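Long-range contact in OxyA protein (Actinoplanes teichomyceticus, PDB 5HH3), which is a haem-dependent cytochrome P450 that probably acts as a phenolic coupling enzyme, cyclising the peptide precursor during biosynthesis of a glycopeptide antibiotic: residues B[58-63]-B[316-321]. Sequence-based numbering, arbitrary orientation.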
loop_
_atom_site.group_PDB
_atom_site.type_symbol
_atom_site.label_atom_id
_atom_site.label_comp_id
_atom_site.label_asym_id
_atom_site.label_seq_id
_atom_site.Cartn_x
_atom_site.Cartn_y
_atom_site.Cartn_z
ATOM N N THR B 58 -13.441 14.836 -8.154
ATOM C CA THR B 58 -14.027 14.399 -9.413
ATOM C C THR B 58 -14.476 15.552 -10.323
ATOM O O THR B 58 -14.641 15.327 -11.527
ATOM C CB THR B 58 -15.258 13.472 -9.176
ATOM O OG1 THR B 58 -16.240 14.146 -8.383
ATOM C CG2 THR B 58 -14.873 12.186 -8.465
ATOM N N GLY B 59 -14.725 16.739 -9.751
ATOM C CA GLY B 59 -15.149 17.912 -10.506
ATOM C C GLY B 59 -14.006 18.482 -11.327
ATOM O O GLY B 59 -12.869 18.593 -10.838
ATOM N N TYR B 60 -14.314 18.830 -12.572
ATOM C CA TYR B 60 -13.317 19.329 -13.545
ATOM C C TYR B 60 -12.543 20.546 -13.032
ATOM O O TYR B 60 -11.298 20.565 -13.025
ATOM C CB TYR B 60 -14.006 19.698 -14.879
ATOM C CG TYR B 60 -13.087 19.751 -16.067
ATOM C CD1 TYR B 60 -12.409 20.924 -16.432
ATOM C CD2 TYR B 60 -12.916 18.630 -16.863
ATOM C CE1 TYR B 60 -11.553 20.948 -17.541
ATOM C CE2 TYR B 60 -12.081 18.643 -17.969
ATOM C CZ TYR B 60 -11.411 19.799 -18.310
ATOM O OH TYR B 60 -10.605 19.739 -19.433
ATOM N N ASP B 61 -13.274 21.558 -12.599
ATOM C CA ASP B 61 -12.645 22.789 -12.140
ATOM C C ASP B 61 -11.954 22.612 -10.794
ATOM O O ASP B 61 -10.931 23.230 -10.555
ATOM C CB ASP B 61 -13.651 23.936 -12.064
ATOM C CG ASP B 61 -14.172 24.339 -13.427
ATOM O OD1 ASP B 61 -13.449 24.235 -14.438
ATOM O OD2 ASP B 61 -15.319 24.776 -13.478
ATOM N N GLU B 62 -12.517 21.770 -9.940
ATOM C CA GLU B 62 -11.932 21.507 -8.640
ATOM C C GLU B 62 -10.608 20.730 -8.794
ATOM O O GLU B 62 -9.657 20.952 -8.053
ATOM C CB GLU B 62 -12.917 20.751 -7.740
ATOM C CG GLU B 62 -14.120 21.604 -7.287
ATOM C CD GLU B 62 -15.195 21.798 -8.350
ATOM O OE1 GLU B 62 -15.163 21.153 -9.425
ATOM O OE2 GLU B 62 -16.094 22.611 -8.107
ATOM N N ILE B 63 -10.558 19.821 -9.759
ATOM C CA ILE B 63 -9.312 19.103 -10.055
ATOM C C ILE B 63 -8.249 20.098 -10.572
ATOM O O ILE B 63 -7.099 20.027 -10.165
ATOM C CB ILE B 63 -9.519 17.954 -11.053
ATOM C CG1 ILE B 63 -10.255 16.803 -10.362
ATOM C CG2 ILE B 63 -8.181 17.473 -11.620
ATOM C CD1 ILE B 63 -10.810 15.768 -11.334
ATOM N N ALA B 316 -13.121 10.770 -14.068
ATOM C CA ALA B 316 -14.324 11.517 -13.711
ATOM C C ALA B 316 -14.415 12.854 -14.445
ATOM O O ALA B 316 -15.469 13.186 -14.971
ATOM C CB ALA B 316 -14.447 11.718 -12.201
ATOM N N ALA B 317 -13.307 13.588 -14.537
ATOM C CA ALA B 317 -13.305 14.885 -15.212
ATOM C C ALA B 317 -13.591 14.747 -16.703
ATOM O O ALA B 317 -14.371 15.521 -17.257
ATOM C CB ALA B 317 -11.954 15.564 -15.034
ATOM N N ASN B 318 -12.932 13.780 -17.333
ATOM C CA ASN B 318 -12.996 13.586 -18.778
ATOM C C ASN B 318 -14.328 12.999 -19.240
ATOM O O ASN B 318 -14.771 13.275 -20.372
ATOM C CB ASN B 318 -11.843 12.701 -19.237
ATOM C CG ASN B 318 -10.496 13.373 -19.057
ATOM O OD1 ASN B 318 -10.418 14.562 -18.732
ATOM N ND2 ASN B 318 -9.428 12.630 -19.288
ATOM N N ARG B 319 -14.933 12.193 -18.363
ATOM C CA ARG B 319 -16.193 11.531 -18.619
ATOM C C ARG B 319 -17.323 12.104 -17.728
ATOM O O ARG B 319 -18.250 11.391 -17.354
ATOM C CB ARG B 319 -16.005 10.031 -18.396
ATOM C CG ARG B 319 -14.859 9.403 -19.215
ATOM C CD ARG B 319 -15.084 9.515 -20.717
ATOM N NE ARG B 319 -16.315 8.795 -21.013
ATOM C CZ ARG B 319 -16.420 7.474 -21.120
ATOM N NH1 ARG B 319 -15.351 6.682 -21.105
ATOM N NH2 ARG B 319 -17.626 6.948 -21.295
ATOM N N ARG B 320 -17.262 13.410 -17.452
ATOM C CA ARG B 320 -18.114 14.039 -16.437
ATOM C C ARG B 320 -19.605 13.975 -16.753
ATOM O O ARG B 320 -20.429 13.982 -15.830
ATOM C CB ARG B 320 -17.698 15.486 -16.197
ATOM C CG ARG B 320 -18.011 16.454 -17.335
ATOM C CD ARG B 320 -17.388 17.811 -17.025
ATOM N NE ARG B 320 -17.118 18.634 -18.201
ATOM C CZ ARG B 320 -16.186 18.378 -19.126
ATOM N NH1 ARG B 320 -15.427 17.272 -19.084
ATOM N NH2 ARG B 320 -16.012 19.228 -20.133
ATOM N N ASN B 321 -19.950 13.914 -18.030
ATOM C CA ASN B 321 -21.362 13.818 -18.445
ATOM C C ASN B 321 -21.873 12.377 -18.665
ATOM O O ASN B 321 -23.003 12.208 -19.052
ATOM C CB ASN B 321 -21.605 14.699 -19.686
ATOM C CG ASN B 321 -21.411 16.180 -19.395
ATOM O OD1 ASN B 321 -21.858 16.685 -18.377
ATOM N ND2 ASN B 321 -20.724 16.874 -20.279
HETATM O O HOH W 1 -16.923 14.949 -13.083
#
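Thr58, just before helix 60-68, and Tyr60, in its first turn, pack against Ala316 and Ala317 of the short helix 314-318 in a small apolar contact bridged by one water, just beyond two neighbouring parallel strands of the P450 beta-sheet. It illustrates how alanines let two backbones come close: the CA atoms of Tyr60 and Ala317 are 4.7 Å apart. The Ala317 methyl is shared, its CB lying 3.7 Å from Tyr60 CD2 and 3.9 Å from Ile63 CD1, while Thr58 CB rests 3.6 Å from Ala316 CB. With CG anti to its backbone N (chi1 -160°), Tyr60 reaches across the final turn of the short helix and turns the CD2 edge of its ring to the Ala317 carbonyl. Ala317 O also accepts a bent hydrogen bond of 2.7 Å from Arg320 NH1, which probably helps hold the guanidinium where Tyr60 CD2 lies over one face, off toward the rim. The two planes are 46° apart, too inclined for a parallel stack. A water donates to both Thr58 O (2.8 Å) and Ala316 O (3.0 Å), tying the two backbones together. Asn318 starts away, but its amide end returns near Tyr60, bonded to Thr283 and the Leu339 backbone. Helix 60-68 closely follows strand 53-57, helix 314-318 its parallel neighbour 309-312, and Met35 of helix 29-37 packs on both Thr58 and Ala316.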